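Local coordinates for protein L-talarate/galactarate dehydratase (PDB 2PP0) that catalyses the magnesium-dependent dehydration of L-talarate and galactarate to 5-keto-4-deoxy-D-glucarate, and also epimerises L-talarate to galactarate, at residues R208-V213 with E244-I249. Sequence-based numbering, arbitrary orientation.
Sequences RRLTAV and EQFNLI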
ATOM      1  N   ARG B 208      26.793  26.902  21.503  1.00 43.94           N
ATOM      2  CA  ARG B 208      26.685  28.354  21.465  1.00 44.46           C
ATOM      3  C   ARG B 208      25.631  28.796  20.453  1.00 44.66           C
ATOM      4  O   ARG B 208      24.736  29.580  20.775  1.00 45.76           O
ATOM      5  CB  ARG B 208      28.040  28.963  21.104  1.00 44.98           C
ATOM      6  CG  ARG B 208      28.001  30.462  20.861  1.00 46.47           C
ATOM      7  CD  ARG B 208      29.387  31.024  20.618  1.00 47.06           C
ATOM      8  NE  ARG B 208      29.329  32.450  20.314  1.00 50.02           N
ATOM      9  CZ  ARG B 208      28.993  32.954  19.132  1.00 50.67           C
ATOM     10  NH1 ARG B 208      28.688  32.146  18.124  1.00 51.88           N
ATOM     11  NH2 ARG B 208      28.952  34.269  18.960  1.00 52.41           N
ATOM     12  N   ARG B 209      25.742  28.292  19.230  1.00 43.83           N
ATOM     13  CA  ARG B 209      24.791  28.637  18.185  1.00 42.62           C
ATOM     14  C   ARG B 209      23.390  28.156  18.551  1.00 42.85           C
ATOM     15  O   ARG B 209      22.416  28.892  18.389  1.00 44.14           O
ATOM     16  CB  ARG B 209      25.238  28.028  16.852  1.00 41.13           C
ATOM     17  CG  ARG B 209      26.501  28.664  16.296  1.00 39.33           C
ATOM     18  CD  ARG B 209      27.277  27.720  15.387  1.00 40.17           C
ATOM     19  NE  ARG B 209      26.608  27.434  14.119  1.00 40.33           N
ATOM     20  CZ  ARG B 209      26.394  28.330  13.160  1.00 39.77           C
ATOM     21  NH1 ARG B 209      26.790  29.587  13.316  1.00 40.81           N
ATOM     22  NH2 ARG B 209      25.802  27.964  12.032  1.00 39.11           N
ATOM     23  N   LEU B 210      23.290  26.928  19.059  1.00 43.01           N
ATOM     24  CA  LEU B 210      21.997  26.362  19.435  1.00 42.01           C
ATOM     25  C   LEU B 210      21.330  27.171  20.547  1.00 42.96           C
ATOM     26  O   LEU B 210      20.116  27.382  20.525  1.00 42.58           O
ATOM     27  CB  LEU B 210      22.157  24.898  19.875  1.00 41.36           C
ATOM     28  CG  LEU B 210      20.884  24.104  20.208  1.00 40.53           C
ATOM     29  CD1 LEU B 210      19.929  24.119  19.022  1.00 40.38           C
ATOM     30  CD2 LEU B 210      21.254  22.674  20.561  1.00 39.96           C
ATOM     31  N   THR B 211      22.117  27.627  21.516  1.00 43.19           N
ATOM     32  CA  THR B 211      21.565  28.412  22.618  1.00 43.93           C
ATOM     33  C   THR B 211      21.061  29.764  22.115  1.00 44.00           C
ATOM     34  O   THR B 211      20.024  30.260  22.565  1.00 43.99           O
ATOM     35  CB  THR B 211      22.613  28.658  23.734  1.00 45.10           C
ATOM     36  OG1 THR B 211      23.714  29.412  23.208  1.00 49.22           O
ATOM     37  CG2 THR B 211      23.123  27.336  24.285  1.00 42.53           C
ATOM     38  N   ALA B 212      21.798  30.353  21.178  1.00 43.95           N
ATOM     39  CA  ALA B 212      21.424  31.642  20.611  1.00 43.88           C
ATOM     40  C   ALA B 212      20.133  31.524  19.802  1.00 44.86           C
ATOM     41  O   ALA B 212      19.305  32.437  19.809  1.00 46.27           O
ATOM     42  CB  ALA B 212      22.548  32.171  19.730  1.00 43.13           C
ATOM     43  N   VAL B 213      19.967  30.402  19.102  1.00 44.73           N
ATOM     44  CA  VAL B 213      18.773  30.178  18.290  1.00 44.28           C
ATOM     45  C   VAL B 213      17.534  29.909  19.143  1.00 44.83           C
ATOM     46  O   VAL B 213      16.455  30.429  18.852  1.00 45.09           O
ATOM     47  CB  VAL B 213      18.965  29.003  17.309  1.00 43.76           C
ATOM     48  CG1 VAL B 213      17.668  28.746  16.547  1.00 42.78           C
ATOM     49  CG2 VAL B 213      20.086  29.322  16.335  1.00 43.03           C
ATOM     50  N   GLU B 244      19.137  18.131  26.080  1.00 44.31           N
ATOM     51  CA  GLU B 244      17.799  17.810  26.582  1.00 45.79           C
ATOM     52  C   GLU B 244      17.060  19.038  27.108  1.00 46.20           C
ATOM     53  O   GLU B 244      15.832  19.055  27.175  1.00 46.58           O
ATOM     54  CB  GLU B 244      17.882  16.742  27.684  1.00 46.61           C
ATOM     55  CG  GLU B 244      18.284  15.363  27.172  1.00 49.47           C
ATOM     56  CD  GLU B 244      17.166  14.336  27.284  1.00 50.75           C
ATOM     57  OE1 GLU B 244      17.072  13.666  28.334  1.00 52.23           O
ATOM     58  OE2 GLU B 244      16.375  14.203  26.325  1.00 51.07           O
ATOM     59  N   GLN B 245      17.816  20.071  27.465  1.00 46.18           N
ATOM     60  CA  GLN B 245      17.241  21.301  27.997  1.00 46.90           C
ATOM     61  C   GLN B 245      16.568  22.172  26.936  1.00 47.05           C
ATOM     62  O   GLN B 245      15.699  22.986  27.257  1.00 47.79           O
ATOM     63  CB  GLN B 245      18.327  22.111  28.707  1.00 47.16           C
ATOM     64  CG  GLN B 245      19.472  22.537  27.804  1.00 47.96           C
ATOM     65  CD  GLN B 245      20.642  23.122  28.578  1.00 50.58           C
ATOM     66  OE1 GLN B 245      20.498  24.116  29.291  1.00 52.50           O
ATOM     67  NE2 GLN B 245      21.811  22.503  28.440  1.00 49.08           N
ATOM     68  N   PHE B 246      16.964  22.002  25.677  1.00 46.32           N
ATOM     69  CA  PHE B 246      16.395  22.793  24.591  1.00 44.78           C
ATOM     70  C   PHE B 246      15.032  22.280  24.108  1.00 44.70           C
ATOM     71  O   PHE B 246      14.392  22.909  23.264  1.00 45.90           O
ATOM     72  CB  PHE B 246      17.381  22.851  23.420  1.00 44.86           C
ATOM     73  CG  PHE B 246      18.711  23.470  23.775  1.00 45.63           C
ATOM     74  CD1 PHE B 246      18.800  24.815  24.127  1.00 45.47           C
ATOM     75  CD2 PHE B 246      19.877  22.705  23.761  1.00 45.74           C
ATOM     76  CE1 PHE B 246      20.028  25.390  24.460  1.00 45.31           C
ATOM     77  CE2 PHE B 246      21.111  23.267  24.091  1.00 45.19           C
ATOM     78  CZ  PHE B 246      21.189  24.613  24.441  1.00 45.49           C
ATOM     79  N   ASN B 247      14.592  21.146  24.648  1.00 43.40           N
ATOM     80  CA  ASN B 247      13.305  20.553  24.280  1.00 43.12           C
ATOM     81  C   ASN B 247      13.137  20.389  22.770  1.00 41.58           C
ATOM     82  O   ASN B 247      12.056  20.612  22.224  1.00 41.94           O
ATOM     83  CB  ASN B 247      12.159  21.405  24.833  1.00 45.54           C
ATOM     84  CG  ASN B 247      12.100  21.394  26.353  1.00 48.28           C
ATOM     85  OD1 ASN B 247      11.456  22.248  26.966  1.00 49.64           O
ATOM     86  ND2 ASN B 247      12.762  20.416  26.967  1.00 47.50           N
ATOM     87  N   LEU B 248      14.210  19.982  22.104  1.00 38.82           N
ATOM     88  CA  LEU B 248      14.207  19.789  20.660  1.00 36.86           C
ATOM     89  C   LEU B 248      13.153  18.795  20.174  1.00 35.10           C
ATOM     90  O   LEU B 248      12.778  17.866  20.893  1.00 34.26           O
ATOM     91  CB  LEU B 248      15.587  19.305  20.207  1.00 36.62           C
ATOM     92  CG  LEU B 248      16.773  20.213  20.526  1.00 37.77           C
ATOM     93  CD1 LEU B 248      18.073  19.523  20.126  1.00 37.66           C
ATOM     94  CD2 LEU B 248      16.615  21.530  19.790  1.00 37.62           C
ATOM     95  N   ILE B 249      12.683  18.996  18.947  1.00 33.03           N
ATOM     96  CA  ILE B 249      11.706  18.090  18.353  1.00 32.14           C
ATOM     97  C   ILE B 249      12.429  16.772  18.089  1.00 31.43           C
ATOM     98  O   ILE B 249      11.845  15.696  18.220  1.00 32.10           O
ATOM     99  CB  ILE B 249      11.147  18.643  17.018  1.00 31.35           C
ATOM    100  CG1 ILE B 249      10.387  19.949  17.272  1.00 30.00           C
ATOM    101  CG2 ILE B 249      10.231  17.608  16.368  1.00 30.41           C
ATOM    102  CD1 ILE B 249       9.228  19.799  18.267  1.00 31.69           C
TER
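Thr211 and Phe246 are the residues whose CA atoms come closest, 7.9 Å apart, where helix 203-217 faces the loop that leads from helix 233-243 into strand 251-252. Both belong to the modified TIM barrel, (beta/alpha)7beta, of the mandelate racemase/muconate lactonizing enzyme family; the contact joins one outer helix to the turn entering the second barrel strand after it. In that turn Asn247, in the left-handed helical region (52°/40°), bends the chain out of its helical course between Phe246 and Leu248.

No hydrogen bond crosses the contact; apolar side chains carry it. With CG of Phe246 anti to its own carbonyl carbon (chi1 -60°), the ring reaches to the helix, its edge at Thr211. Leu210 lies over one face, its CG 4.0 Å from the ring centroid in a CH-pi contact, while its CD2 comes to 3.5 Å from CD2 of Phe246. The opposite face is covered by CG of the neighbouring Gln245, so the flat ring is sandwiched between aliphatic groups. Branched leucine suits this place because its other methyl, CD1, meets CD2 of Leu248 at 4.3 Å, and both leucines also pack on Leu223 and Val225 of strand 223-226. Outside the apolar patch, Phe246 O accepts a hydrogen bond from NH2 of Arg214, one turn after Leu210.

Thr211 serves two surroundings at once. Its methyl CG2 sits at the ring edge, 3.3 Å from CZ of Phe246, whereas its hydroxyl turns back to the helix, OG1 donating to Arg208 O at 2.6 Å, an oxygen that also accepts from Ala212 N.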